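Local coordinates for uncharacterized protein DUF1234 (Pectobacterium atrosepticum SCRI1043, PDB 3BDV) that probably acts as a serine hydrolase of the alpha/beta-hydrolase fold, with its substrate unestablished, and carries a bound calcium ion, at residues Gln17-Val23 with Gln74-Gly80; Glu32-Trp38 with Phe170-Glu174; Gln46-Gln50 with Ala64-Glu68; Ala56-Trp61 with Phe83-Ala87; Ile79-Phe83 with Gly162-Ala166. All coordinates share one frame; numbering follows the deposited sequence.

Contact 1: Gln17-Val23 with Gln74-Gly80; sequences QLTMVLV and QPVILIG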
# COMPACT_ATOMS: atom_id res chain seq x y z
N GLN A 17 2.27 -11.50 -14.22
CA GLN A 17 1.35 -10.62 -14.94
C GLN A 17 1.07 -9.24 -14.32
O GLN A 17 0.58 -8.36 -15.00
CB GLN A 17 0.03 -11.32 -15.14
CG GLN A 17 0.09 -12.53 -16.07
CD GLN A 17 -1.31 -13.01 -16.42
OE1 GLN A 17 -2.11 -12.25 -16.97
NE2 GLN A 17 -1.63 -14.25 -16.09
N LEU A 18 1.33 -9.08 -13.02
CA LEU A 18 1.14 -7.82 -12.32
C LEU A 18 2.42 -7.45 -11.61
O LEU A 18 3.14 -8.32 -11.15
CB LEU A 18 0.05 -7.93 -11.24
CG LEU A 18 -1.34 -8.28 -11.74
CD1 LEU A 18 -2.31 -8.51 -10.59
CD2 LEU A 18 -1.85 -7.17 -12.70
N THR A 19 2.68 -6.15 -11.50
CA THR A 19 3.87 -5.69 -10.82
C THR A 19 3.48 -5.03 -9.51
O THR A 19 2.63 -4.13 -9.50
CB THR A 19 4.60 -4.67 -11.71
OG1 THR A 19 5.10 -5.35 -12.87
CG2 THR A 19 5.76 -4.00 -11.00
N MSE A 20 4.08 -5.48 -8.42
CA MSE A 20 3.86 -4.83 -7.13
C MSE A 20 4.80 -3.65 -7.01
O MSE A 20 5.99 -3.80 -7.24
CB MSE A 20 4.19 -5.77 -5.99
CG MSE A 20 3.50 -7.09 -6.02
SE MSE A 20 1.61 -7.07 -6.19
CE MSE A 20 1.24 -8.89 -5.65
N VAL A 21 4.26 -2.51 -6.60
CA VAL A 21 5.07 -1.33 -6.29
C VAL A 21 4.92 -0.95 -4.80
O VAL A 21 3.84 -0.54 -4.39
CB VAL A 21 4.72 -0.15 -7.22
CG1 VAL A 21 5.61 1.02 -6.89
CG2 VAL A 21 4.90 -0.56 -8.70
N LEU A 22 6.01 -1.06 -4.04
CA LEU A 22 6.04 -0.67 -2.64
C LEU A 22 6.21 0.84 -2.48
O LEU A 22 7.15 1.41 -3.02
CB LEU A 22 7.17 -1.38 -1.89
CG LEU A 22 7.06 -2.89 -1.92
CD1 LEU A 22 8.46 -3.48 -1.61
CD2 LEU A 22 5.98 -3.38 -0.91
N VAL A 23 5.25 1.46 -1.80
CA VAL A 23 5.28 2.90 -1.48
C VAL A 23 5.40 3.17 0.04
O VAL A 23 4.41 3.18 0.74
CB VAL A 23 4.03 3.63 -2.01
CG1 VAL A 23 4.20 5.13 -1.90
CG2 VAL A 23 3.73 3.21 -3.50
N GLN A 74 3.79 -3.92 -16.92
CA GLN A 74 2.55 -4.62 -16.60
C GLN A 74 1.70 -3.66 -15.75
O GLN A 74 2.21 -2.63 -15.28
CB GLN A 74 2.85 -5.87 -15.77
CG GLN A 74 3.98 -6.72 -16.28
CD GLN A 74 4.22 -7.93 -15.42
OE1 GLN A 74 4.17 -9.06 -15.88
NE2 GLN A 74 4.48 -7.70 -14.15
N PRO A 75 0.42 -3.99 -15.56
CA PRO A 75 -0.40 -3.26 -14.60
C PRO A 75 0.18 -3.43 -13.20
O PRO A 75 0.69 -4.51 -12.87
CB PRO A 75 -1.74 -3.94 -14.71
CG PRO A 75 -1.73 -4.63 -16.01
CD PRO A 75 -0.33 -5.09 -16.17
N VAL A 76 0.03 -2.38 -12.38
CA VAL A 76 0.68 -2.29 -11.10
C VAL A 76 -0.34 -2.39 -9.97
O VAL A 76 -1.47 -1.93 -10.11
CB VAL A 76 1.47 -0.98 -10.98
CG1 VAL A 76 1.75 -0.64 -9.56
CG2 VAL A 76 2.76 -1.07 -11.78
N ILE A 77 0.08 -3.00 -8.88
CA ILE A 77 -0.62 -2.82 -7.60
C ILE A 77 0.24 -1.96 -6.70
O ILE A 77 1.38 -2.33 -6.42
CB ILE A 77 -0.92 -4.17 -6.90
CG1 ILE A 77 -1.87 -5.00 -7.76
CG2 ILE A 77 -1.53 -3.91 -5.53
CD1 ILE A 77 -2.13 -6.43 -7.30
N LEU A 78 -0.28 -0.79 -6.31
CA LEU A 78 0.47 0.09 -5.37
C LEU A 78 0.26 -0.41 -3.96
O LEU A 78 -0.87 -0.61 -3.55
CB LEU A 78 -0.03 1.52 -5.48
CG LEU A 78 0.23 2.24 -6.82
CD1 LEU A 78 -0.35 3.64 -6.75
CD2 LEU A 78 1.72 2.22 -7.19
N ILE A 79 1.33 -0.63 -3.22
CA ILE A 79 1.20 -1.18 -1.83
C ILE A 79 1.81 -0.08 -0.94
O ILE A 79 3.05 0.11 -0.84
CB ILE A 79 1.92 -2.52 -1.66
CG1 ILE A 79 1.40 -3.60 -2.61
CG2 ILE A 79 1.86 -2.97 -0.18
CD1 ILE A 79 2.22 -4.89 -2.64
N GLY A 80 0.92 0.70 -0.34
CA GLY A 80 1.31 1.87 0.42
C GLY A 80 1.25 1.75 1.94
O GLY A 80 0.40 1.06 2.45

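Contact 2: Glu32-Trp38 with Phe170-Glu174; sequences EHWQSHW and FGPWE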
# COMPACT_ATOMS: atom_id res chain seq x y z
N GLU A 32 13.55 -3.73 9.01
CA GLU A 32 12.64 -4.69 9.65
C GLU A 32 11.18 -4.46 9.38
O GLU A 32 10.34 -5.20 9.85
CB GLU A 32 12.88 -4.75 11.14
CG GLU A 32 14.05 -5.71 11.54
CD GLU A 32 13.88 -7.17 11.00
OE1 GLU A 32 12.77 -7.77 11.13
OE2 GLU A 32 14.86 -7.70 10.43
N HIS A 33 10.89 -3.41 8.62
CA HIS A 33 9.54 -3.07 8.21
C HIS A 33 9.06 -4.10 7.18
O HIS A 33 9.85 -4.60 6.37
CB HIS A 33 9.57 -1.67 7.59
CG HIS A 33 8.24 -1.05 7.34
ND1 HIS A 33 7.47 -1.34 6.22
CD2 HIS A 33 7.61 -0.04 7.98
CE1 HIS A 33 6.39 -0.58 6.24
NE2 HIS A 33 6.45 0.21 7.30
N TRP A 34 7.78 -4.43 7.25
CA TRP A 34 7.16 -5.37 6.32
C TRP A 34 7.44 -5.09 4.86
O TRP A 34 7.62 -6.01 4.09
CB TRP A 34 5.65 -5.51 6.56
CG TRP A 34 4.84 -4.24 6.47
CD1 TRP A 34 4.58 -3.36 7.50
CD2 TRP A 34 4.11 -3.76 5.34
NE1 TRP A 34 3.81 -2.33 7.06
CE2 TRP A 34 3.52 -2.53 5.73
CE3 TRP A 34 3.97 -4.19 4.01
CZ2 TRP A 34 2.76 -1.76 4.85
CZ3 TRP A 34 3.23 -3.41 3.15
CH2 TRP A 34 2.62 -2.22 3.60
N GLN A 35 7.44 -3.84 4.44
CA GLN A 35 7.74 -3.57 3.03
C GLN A 35 9.16 -4.03 2.65
O GLN A 35 9.39 -4.52 1.54
CB GLN A 35 7.54 -2.10 2.72
CG GLN A 35 6.07 -1.72 2.62
CD GLN A 35 5.88 -0.23 2.37
OE1 GLN A 35 6.62 0.57 2.92
NE2 GLN A 35 4.90 0.13 1.56
N SER A 36 10.08 -3.94 3.62
CA SER A 36 11.43 -4.41 3.42
C SER A 36 11.52 -5.95 3.49
O SER A 36 12.27 -6.56 2.72
CB SER A 36 12.42 -3.72 4.39
OG SER A 36 12.48 -2.30 4.13
N HIS A 37 10.82 -6.58 4.42
CA HIS A 37 10.70 -8.03 4.38
C HIS A 37 10.22 -8.47 3.01
O HIS A 37 10.78 -9.39 2.39
CB HIS A 37 9.75 -8.53 5.47
CG HIS A 37 10.40 -8.60 6.81
ND1 HIS A 37 10.92 -9.77 7.33
CD2 HIS A 37 10.60 -7.64 7.76
CE1 HIS A 37 11.43 -9.52 8.53
NE2 HIS A 37 11.25 -8.24 8.81
N TRP A 38 9.20 -7.81 2.52
CA TRP A 38 8.58 -8.23 1.25
C TRP A 38 9.50 -8.03 0.04
O TRP A 38 9.57 -8.88 -0.85
CB TRP A 38 7.23 -7.55 1.05
CG TRP A 38 6.20 -7.97 2.06
CD1 TRP A 38 6.39 -8.78 3.17
CD2 TRP A 38 4.84 -7.54 2.11
NE1 TRP A 38 5.22 -8.90 3.85
CE2 TRP A 38 4.26 -8.14 3.24
CE3 TRP A 38 4.06 -6.73 1.30
CZ2 TRP A 38 2.92 -7.95 3.56
CZ3 TRP A 38 2.75 -6.55 1.62
CH2 TRP A 38 2.19 -7.17 2.73
N PHE A 170 5.74 -5.92 12.54
CA PHE A 170 5.49 -6.08 11.11
C PHE A 170 6.70 -5.48 10.40
O PHE A 170 6.67 -4.30 10.04
CB PHE A 170 4.24 -5.34 10.68
CG PHE A 170 3.02 -5.69 11.46
CD1 PHE A 170 2.74 -5.03 12.64
CD2 PHE A 170 2.15 -6.63 11.00
CE1 PHE A 170 1.63 -5.36 13.38
CE2 PHE A 170 1.02 -6.97 11.74
CZ PHE A 170 0.77 -6.33 12.92
N GLY A 171 7.76 -6.26 10.19
CA GLY A 171 7.79 -7.70 10.40
C GLY A 171 7.42 -8.42 9.13
O GLY A 171 6.98 -7.81 8.16
N PRO A 172 7.58 -9.74 9.12
CA PRO A 172 7.29 -10.47 7.90
C PRO A 172 5.86 -10.37 7.43
O PRO A 172 5.64 -10.52 6.28
CB PRO A 172 7.60 -11.92 8.26
CG PRO A 172 8.09 -11.92 9.56
CD PRO A 172 8.03 -10.62 10.20
N TRP A 173 4.92 -10.24 8.36
CA TRP A 173 3.49 -10.09 8.05
C TRP A 173 2.97 -10.99 6.94
O TRP A 173 2.53 -10.52 5.87
CB TRP A 173 3.16 -8.61 7.75
CG TRP A 173 1.68 -8.27 7.92
CD1 TRP A 173 0.76 -8.85 8.75
CD2 TRP A 173 0.98 -7.24 7.20
NE1 TRP A 173 -0.46 -8.23 8.60
CE2 TRP A 173 -0.36 -7.26 7.65
CE3 TRP A 173 1.36 -6.29 6.25
CZ2 TRP A 173 -1.31 -6.38 7.16
CZ3 TRP A 173 0.41 -5.45 5.72
CH2 TRP A 173 -0.91 -5.48 6.19
N GLU A 174 2.97 -12.28 7.23
CA GLU A 174 2.43 -13.26 6.31
C GLU A 174 0.95 -13.02 6.05
O GLU A 174 0.48 -13.29 4.92
CB GLU A 174 2.69 -14.66 6.83
CG GLU A 174 4.14 -15.02 6.76
CD GLU A 174 4.41 -16.28 5.99
OE1 GLU A 174 3.46 -17.00 5.63
OE2 GLU A 174 5.59 -16.56 5.72

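Contact 3: Gln46-Gln50 with Ala64-Glu68; sequences QRIRQ and AIRRE. With CA (calcium ion), chain C.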
# COMPACT_ATOMS: atom_id res chain seq x y z
N GLN A 46 8.82 -4.03 -7.11
CA GLN A 46 9.42 -2.71 -7.26
C GLN A 46 9.17 -1.85 -6.04
O GLN A 46 8.33 -2.17 -5.21
CB GLN A 46 8.87 -2.04 -8.50
CG GLN A 46 9.24 -2.72 -9.84
CD GLN A 46 10.74 -2.95 -9.99
OE1 GLN A 46 11.52 -2.01 -10.07
NE2 GLN A 46 11.15 -4.21 -10.02
N ARG A 47 9.90 -0.76 -5.94
CA ARG A 47 9.84 0.12 -4.78
C ARG A 47 10.25 1.52 -5.16
O ARG A 47 11.20 1.73 -5.94
CB ARG A 47 10.74 -0.45 -3.68
CG ARG A 47 10.78 0.37 -2.42
CD ARG A 47 11.49 -0.39 -1.35
NE ARG A 47 11.76 0.48 -0.22
CZ ARG A 47 11.93 0.06 1.03
NH1 ARG A 47 11.96 -1.22 1.31
NH2 ARG A 47 12.16 0.93 1.98
N ILE A 48 9.52 2.51 -4.65
CA ILE A 48 9.80 3.89 -5.07
C ILE A 48 11.05 4.33 -4.33
O ILE A 48 11.32 3.86 -3.23
CB ILE A 48 8.62 4.89 -4.84
CG1 ILE A 48 8.27 5.01 -3.36
CG2 ILE A 48 7.36 4.53 -5.67
CD1 ILE A 48 7.68 6.38 -3.00
N ARG A 49 11.78 5.25 -4.94
CA ARG A 49 12.93 5.88 -4.34
C ARG A 49 12.82 7.40 -4.43
O ARG A 49 12.29 7.93 -5.38
CB ARG A 49 14.18 5.46 -5.10
CG ARG A 49 14.33 4.01 -5.31
CD ARG A 49 14.53 3.22 -4.03
NE ARG A 49 14.54 1.80 -4.35
CZ ARG A 49 14.50 0.83 -3.44
NH1 ARG A 49 14.52 1.09 -2.16
NH2 ARG A 49 14.50 -0.42 -3.83
N GLN A 50 13.42 8.10 -3.48
CA GLN A 50 13.62 9.55 -3.63
C GLN A 50 14.77 10.05 -2.77
O GLN A 50 15.27 9.33 -1.89
CB GLN A 50 12.33 10.33 -3.33
CG GLN A 50 11.68 9.96 -2.04
CD GLN A 50 10.31 10.62 -1.79
OE1 GLN A 50 9.98 11.64 -2.37
NE2 GLN A 50 9.56 10.06 -0.86
N ALA A 64 7.53 10.58 -7.41
CA ALA A 64 8.23 9.30 -7.29
C ALA A 64 7.43 8.10 -7.80
O ALA A 64 7.98 7.20 -8.44
CB ALA A 64 8.70 9.04 -5.86
N ILE A 65 6.12 8.08 -7.51
CA ILE A 65 5.27 7.00 -7.96
C ILE A 65 5.15 7.07 -9.50
O ILE A 65 5.26 6.06 -10.18
CB ILE A 65 3.84 7.03 -7.31
CG1 ILE A 65 3.91 6.80 -5.79
CG2 ILE A 65 2.94 5.95 -7.98
CD1 ILE A 65 2.59 7.21 -5.05
N ARG A 66 4.85 8.25 -10.02
CA ARG A 66 4.81 8.48 -11.48
C ARG A 66 6.10 7.97 -12.16
O ARG A 66 6.03 7.23 -13.14
CB ARG A 66 4.61 9.97 -11.81
CG ARG A 66 3.18 10.51 -11.74
CD ARG A 66 2.90 11.58 -12.82
NE ARG A 66 2.78 12.96 -12.31
CZ ARG A 66 1.71 13.44 -11.65
NH1 ARG A 66 0.66 12.68 -11.37
NH2 ARG A 66 1.70 14.71 -11.26
N ARG A 67 7.27 8.37 -11.64
CA ARG A 67 8.55 7.89 -12.21
C ARG A 67 8.52 6.40 -12.30
O ARG A 67 8.82 5.81 -13.34
CB ARG A 67 9.76 8.26 -11.35
CG ARG A 67 10.09 9.73 -11.36
CD ARG A 67 11.49 10.02 -10.81
NE ARG A 67 11.67 9.72 -9.37
CZ ARG A 67 11.40 10.56 -8.36
NH1 ARG A 67 10.87 11.75 -8.59
NH2 ARG A 67 11.65 10.19 -7.11
N GLU A 68 8.14 5.78 -11.20
CA GLU A 68 8.12 4.35 -11.09
C GLU A 68 7.20 3.70 -12.12
O GLU A 68 7.53 2.66 -12.70
CB GLU A 68 7.64 3.98 -9.69
CG GLU A 68 7.95 2.58 -9.30
CD GLU A 68 9.39 2.35 -8.96
OE1 GLU A 68 10.14 3.29 -8.64
OE2 GLU A 68 9.82 1.21 -9.06
CA CA C . 12.14 1.82 -8.18
O HOH W 1 11.93 -0.54 -8.08
O HOH W 2 10.44 6.28 -7.98
O HOH W 3 12.90 6.90 -8.50
O HOH W 4 10.28 12.64 -5.42
O HOH W 5 13.34 3.68 -8.67
O HOH W 6 12.55 1.55 -10.57

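Contact 4: Ala56-Trp61 with Phe83-Ala87; sequences ADLDRW and FGALA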
# COMPACT_ATOMS: atom_id res chain seq x y z
N ALA A 56 7.21 15.38 4.74
CA ALA A 56 5.99 14.95 4.05
C ALA A 56 5.73 15.95 2.95
O ALA A 56 5.49 17.08 3.22
CB ALA A 56 4.82 14.92 4.97
N ASP A 57 5.83 15.53 1.72
CA ASP A 57 5.48 16.40 0.62
C ASP A 57 4.75 15.56 -0.39
O ASP A 57 5.33 14.61 -0.93
CB ASP A 57 6.73 17.00 0.02
CG ASP A 57 6.44 18.03 -1.04
OD1 ASP A 57 6.11 17.67 -2.19
OD2 ASP A 57 6.62 19.23 -0.73
N LEU A 58 3.47 15.86 -0.62
CA LEU A 58 2.64 14.97 -1.41
C LEU A 58 3.15 14.91 -2.84
O LEU A 58 3.25 13.84 -3.45
CB LEU A 58 1.18 15.41 -1.38
CG LEU A 58 0.20 14.55 -2.18
CD1 LEU A 58 0.26 13.11 -1.70
CD2 LEU A 58 -1.20 15.11 -1.99
N ASP A 59 3.49 16.07 -3.37
CA ASP A 59 3.92 16.17 -4.77
C ASP A 59 5.21 15.37 -5.01
O ASP A 59 5.34 14.71 -6.01
CB ASP A 59 4.13 17.61 -5.18
CG ASP A 59 2.83 18.38 -5.34
OD1 ASP A 59 1.79 17.79 -5.65
OD2 ASP A 59 2.86 19.61 -5.15
N ARG A 60 6.13 15.37 -4.05
CA ARG A 60 7.34 14.55 -4.24
C ARG A 60 7.04 13.08 -4.27
O ARG A 60 7.60 12.35 -5.06
CB ARG A 60 8.37 14.85 -3.15
CG ARG A 60 9.10 16.16 -3.46
CD ARG A 60 10.39 16.28 -2.72
NE ARG A 60 10.18 16.50 -1.30
CZ ARG A 60 10.56 17.58 -0.62
NH1 ARG A 60 11.19 18.58 -1.21
NH2 ARG A 60 10.31 17.65 0.68
N TRP A 61 6.19 12.62 -3.38
CA TRP A 61 5.75 11.22 -3.39
C TRP A 61 5.07 10.89 -4.70
O TRP A 61 5.33 9.84 -5.28
CB TRP A 61 4.81 10.92 -2.23
CG TRP A 61 5.42 10.21 -1.07
CD1 TRP A 61 5.27 8.90 -0.71
CD2 TRP A 61 6.30 10.79 -0.09
NE1 TRP A 61 5.99 8.63 0.42
CE2 TRP A 61 6.61 9.79 0.84
CE3 TRP A 61 6.80 12.08 0.11
CZ2 TRP A 61 7.46 10.02 1.95
CZ3 TRP A 61 7.64 12.31 1.18
CH2 TRP A 61 7.95 11.28 2.10
N PHE A 83 1.71 7.76 4.99
CA PHE A 83 1.75 8.78 3.98
C PHE A 83 1.85 8.21 2.56
O PHE A 83 1.26 8.75 1.62
CB PHE A 83 2.88 9.77 4.25
CG PHE A 83 2.79 11.02 3.41
CD1 PHE A 83 1.92 12.04 3.76
CD2 PHE A 83 3.65 11.22 2.35
CE1 PHE A 83 1.86 13.24 2.99
CE2 PHE A 83 3.59 12.38 1.59
CZ PHE A 83 2.70 13.40 1.93
N GLY A 84 2.60 7.13 2.41
CA GLY A 84 2.67 6.42 1.13
C GLY A 84 1.31 5.96 0.64
O GLY A 84 1.05 6.00 -0.56
N ALA A 85 0.44 5.52 1.54
CA ALA A 85 -0.87 5.09 1.13
C ALA A 85 -1.71 6.27 0.68
O ALA A 85 -2.49 6.17 -0.26
CB ALA A 85 -1.58 4.34 2.29
N LEU A 86 -1.59 7.39 1.40
CA LEU A 86 -2.23 8.62 0.90
C LEU A 86 -1.75 8.97 -0.48
O LEU A 86 -2.55 9.37 -1.34
CB LEU A 86 -2.07 9.79 1.85
CG LEU A 86 -2.73 9.54 3.21
CD1 LEU A 86 -2.58 10.77 4.13
CD2 LEU A 86 -4.18 9.10 3.08
N ALA A 87 -0.45 8.90 -0.71
CA ALA A 87 0.04 9.23 -2.06
C ALA A 87 -0.54 8.31 -3.11
O ALA A 87 -0.89 8.76 -4.20
CB ALA A 87 1.58 9.19 -2.08

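Contact 5: Ile79-Phe83 with Gly162-Ala166; sequences IGHSF and GHINA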
# COMPACT_ATOMS: atom_id res chain seq x y z
N ILE A 79 1.33 -0.63 -3.22
CA ILE A 79 1.20 -1.18 -1.83
C ILE A 79 1.81 -0.08 -0.94
O ILE A 79 3.05 0.11 -0.84
CB ILE A 79 1.92 -2.52 -1.66
CG1 ILE A 79 1.40 -3.60 -2.61
CG2 ILE A 79 1.86 -2.97 -0.18
CD1 ILE A 79 2.22 -4.89 -2.64
N GLY A 80 0.92 0.70 -0.34
CA GLY A 80 1.31 1.87 0.42
C GLY A 80 1.25 1.75 1.94
O GLY A 80 0.40 1.06 2.45
N HIS A 81 2.11 2.49 2.63
CA HIS A 81 2.03 2.57 4.09
C HIS A 81 1.89 4.03 4.51
O HIS A 81 2.71 4.86 4.12
CB HIS A 81 3.29 1.96 4.75
CG HIS A 81 3.29 2.01 6.25
ND1 HIS A 81 4.31 2.56 6.99
CD2 HIS A 81 2.37 1.59 7.15
CE1 HIS A 81 4.02 2.47 8.28
NE2 HIS A 81 2.85 1.86 8.40
N SER A 82 0.89 4.33 5.34
CA SER A 82 0.80 5.66 5.98
C SER A 82 0.75 6.82 4.96
O SER A 82 -0.14 6.86 4.10
CB SER A 82 1.91 5.80 7.02
OG SER A 82 1.59 6.85 7.95
N PHE A 83 1.71 7.76 4.99
CA PHE A 83 1.75 8.78 3.98
C PHE A 83 1.85 8.21 2.56
O PHE A 83 1.26 8.75 1.62
CB PHE A 83 2.88 9.77 4.25
CG PHE A 83 2.79 11.02 3.41
CD1 PHE A 83 1.92 12.04 3.76
CD2 PHE A 83 3.65 11.22 2.35
CE1 PHE A 83 1.86 13.24 2.99
CE2 PHE A 83 3.59 12.38 1.59
CZ PHE A 83 2.70 13.40 1.93
N GLY A 162 -0.65 -1.35 16.43
CA GLY A 162 0.09 -0.08 16.38
C GLY A 162 -0.05 0.64 15.03
O GLY A 162 -1.15 0.70 14.44
N HIS A 163 1.07 1.14 14.53
CA HIS A 163 1.17 1.83 13.24
C HIS A 163 1.52 0.88 12.07
O HIS A 163 1.70 1.33 10.95
CB HIS A 163 2.18 2.98 13.37
CG HIS A 163 2.29 3.87 12.18
ND1 HIS A 163 1.21 4.52 11.62
CD2 HIS A 163 3.37 4.23 11.45
CE1 HIS A 163 1.64 5.27 10.61
NE2 HIS A 163 2.94 5.10 10.47
N ILE A 164 1.50 -0.42 12.35
CA ILE A 164 1.74 -1.51 11.39
C ILE A 164 3.13 -1.29 10.79
O ILE A 164 3.30 -1.03 9.61
CB ILE A 164 0.60 -1.66 10.29
CG1 ILE A 164 -0.81 -1.54 10.88
CG2 ILE A 164 0.72 -3.06 9.60
CD1 ILE A 164 -1.93 -1.77 9.88
N ASN A 165 4.12 -1.33 11.66
CA ASN A 165 5.50 -1.08 11.30
C ASN A 165 6.35 -2.08 12.13
O ASN A 165 5.79 -2.93 12.82
CB ASN A 165 5.88 0.36 11.57
CG ASN A 165 5.70 0.79 13.04
OD1 ASN A 165 5.36 -0.03 13.92
ND2 ASN A 165 5.93 2.09 13.31
N ALA A 166 7.67 -2.00 12.00
CA ALA A 166 8.57 -2.96 12.63
C ALA A 166 8.40 -2.98 14.11
O ALA A 166 8.42 -4.04 14.73
CB ALA A 166 10.01 -2.63 12.29

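Contact 1: Gln17-Val23 with Gln74-Gly80
Strands 19-23 and 76-80 run parallel, Thr19 beside Val76 through to Val23 beside Gly80, with their axes 4.6 Å apart at closest approach and 25° between their directions. Five backbone bonds zip them together, from Thr19 N to Pro75 O (2.9 Å) at one end to Val23 N to Ile79 O (2.8 Å) at the other. Just before strand 76-80 begins, the extended side chain of Gln74 reaches over the backbone of Gln17 and Leu18. Its NE2 donates to Thr19 OG1 at 2.7 Å, with the hydroxyl nearly in the amide plane. Met20, present as selenomethionine, and Ile77 lie side by side on one face, and the SE of Met20 rests 3.9 Å from Ile77 CB. Leu22 and Ile79 share this face, which helices 34-41 and 174-185 cover. On the other, under helix 58-70, Val21 CG2 presses against Val76 CG1 at 3.3 Å, tighter than usual for two methyls. Val21 CB is also reached by Leu78 CD2, 3.8 Å away. Largely apolar on both faces, the pair is held in the buried part of the alpha/beta-hydrolase sheet by backbone bonds and close packing, and the Gln74-Thr19 bond adds a polar tie at the partly exposed end.

Contact 2: Glu32-Trp38 with Phe170-Glu174
Trp34, Trp38 and Trp173 form an aromatic cluster where the start of helix 34-41 meets the loop ahead of helix 174-185 in the alpha/beta-hydrolase fold. Trp34 CB lies 3.1 Å from Gly171 O, and chi1 of 58°, with CG between the backbone N and the carbonyl carbon, sends the indole toward Phe170 and Trp173. CD1 has Phe170 O near the ring plane at 3.4 Å and also touches Phe170 CB. NE1 donates to Ile164 O, earlier in the same loop. CD2 and CE3 meet Trp173 CE3 and CZ3: the edge of Trp173 points at the face of Trp34, their planes 71° apart. His33 CE1 and Gln35 CG lie against the opposite face. Trp173 CE3 also meets Trp38 CZ2 at 3.5 Å, but those two rings, though nearly parallel, barely overlap. The backbones join where Gly171 N, the nitrogen of the cis Phe170-Gly171 peptide, donates to Glu32 O at 2.8 Å. Pro172 CD sits over the face of the His37 ring, whose NE2 donates to Glu32 OE1. Trp38 NE1 in turn donates to Pro172 O at 3.0 Å; the oxygen lies in the indole plane, while the nitrogen stands above the carbonyl plane.

Contact 3: Gln46-Gln50 with Ala64-Glu68
A calcium site joins the two segments: Arg47 lends its backbone carbonyl and Glu68 its carboxylate to one ion. The calcium lies 2.4 Å from Arg47 O and is gripped by both oxygens of Glu68, OE1 at 2.5 Å and OE2 at 2.6 Å. Three waters bring the ligand atoms to six, and one of them also accepts from Arg47 N. Glu68 reaches the ion by a chain that leaves with CG anti to the backbone N and then bends at chi2 (75°), which turns the carboxylate toward the strand. Another water ties Glu68 OE1 to Ala64 O, a turn earlier in the helix, so that OE1 has a second partner besides the metal. In the alpha/beta-hydrolase fold this is the junction between the short edge strand 46-47, paired with strand 19-23, and helix 58-70. The side chain of Arg47 heads the other way, to salt bridges with Glu39 and Asp28. Next along the segment, Ile48 faces the helix, its CG2 against Ala64 O, Ile65 CG1 and Glu68 CB and its CD1 4.0 Å from Ala64 CB. Farther along, Arg67 NH2 donates to Arg49 O at 2.9 Å. That bond lies in the carbonyl plane and close to the guanidinium plane. Ala64 CA sits over one face of the guanidinium, 3.5 Å above its plane, and two waters lie at its edge, one of them accepting from Arg67 NE at 3.2 Å.

Contact 4: Ala56-Trp61 with Phe83-Ala87
Phe83 drives the edge of its ring into the face of Trp61, a T-shaped pair with planes at 83° and centroids 4.8 Å apart between the Phe83 ring and the six-membered ring of Trp61. Phe83 CD2 stands over the centre of the indole, while CE2 approaches Trp61 CE3 at 3.5 Å. A chi1 of -167° swings the Phe83 ring away from its own N and across to the start of helix 58-70. There CZ meets Leu58 N at 3.6 Å, with the nitrogen near the ring plane. One face of the phenyl is taken by Ala56, whose CB forms a CH-pi contact 4.1 Å from the ring centroid of Phe83. Past the ring the helices come together through smaller groups. Ala87 CB packs on Trp61 CB at 3.7 Å, and Leu58 CD1 meets Ala87 CA at 3.9 Å. Gly84 CA lies 4.0 Å from Trp61 CD1. The indole is anchored from outside by its NE1, which donates to Pro24 O, and Phe113 makes a further edge-to-face pair with Phe83. Helices 58-70 and 83-93, on either side of strand 76-81 in sequence, thus pack together against the end of strand 19-23, where Trp61 and Gly84 both touch Val23.

Contact 5: Ile79-Phe83 with Gly162-Ala166
His163 makes most of the contact with His81 and Ser82, and its backbone and its ring take separate parts. Its carbonyl O accepts from His81 NE2 at 2.8 Å, an almost straight bond that lies in the His81 ring plane and nearly along the C=O axis. With the first torsion near trans (chi1 -174°), its ring comes alongside His81, whose NE2 lies over one face toward the rim; the two planes meet obliquely, at 53°. Ser82 OG comes to the edge of the His163 ring, 3.1 Å from CE1 and 3.4 Å from NE2, while ND1 is hydrogen-bonded to Asp136 OD1. Ser82, with phi positive (58°) in a GxSxG sequence, probably forms the nucleophile elbow, consistent with a Ser82-His163-Asp136 catalytic triad. Next, Ile164 O stands 3.2 Å from His81 NE2 at an angle too poor for a bond and accepts instead from Trp34 NE1. Asn165 then brings CB to 4.3 Å from His81 CE1. The site thus lies where strand 76-81 ends and helix 83-93 begins, faced by the loop between strand 154-157 and helix 174-185, with His33 and Trp34 packed edge-to-face on His81.

In the fold
Contact 1 joins the second and third of the six strands, and the others radiate from it: contact 3 lies 11 Å away, centre to centre, and contacts 2, 4 and 5 about 16 Å. Along the chain contacts 1 and 2 interleave, contacts 3, 4 and 5 all fall between the segments of contact 2, and contact 3 closes before contact 5 opens. Strand 76-81 carries contacts 1 and 5 and leads into helix 83-93 of contact 4; helix 58-70 serves contacts 3 and 4. Contacts 2 and 5, 10 Å apart, are linked by Trp34 NE1 to Ile164 O. The centres of contacts 3 and 5 are 17 Å apart, which places the calcium ion away from the probable catalytic residues.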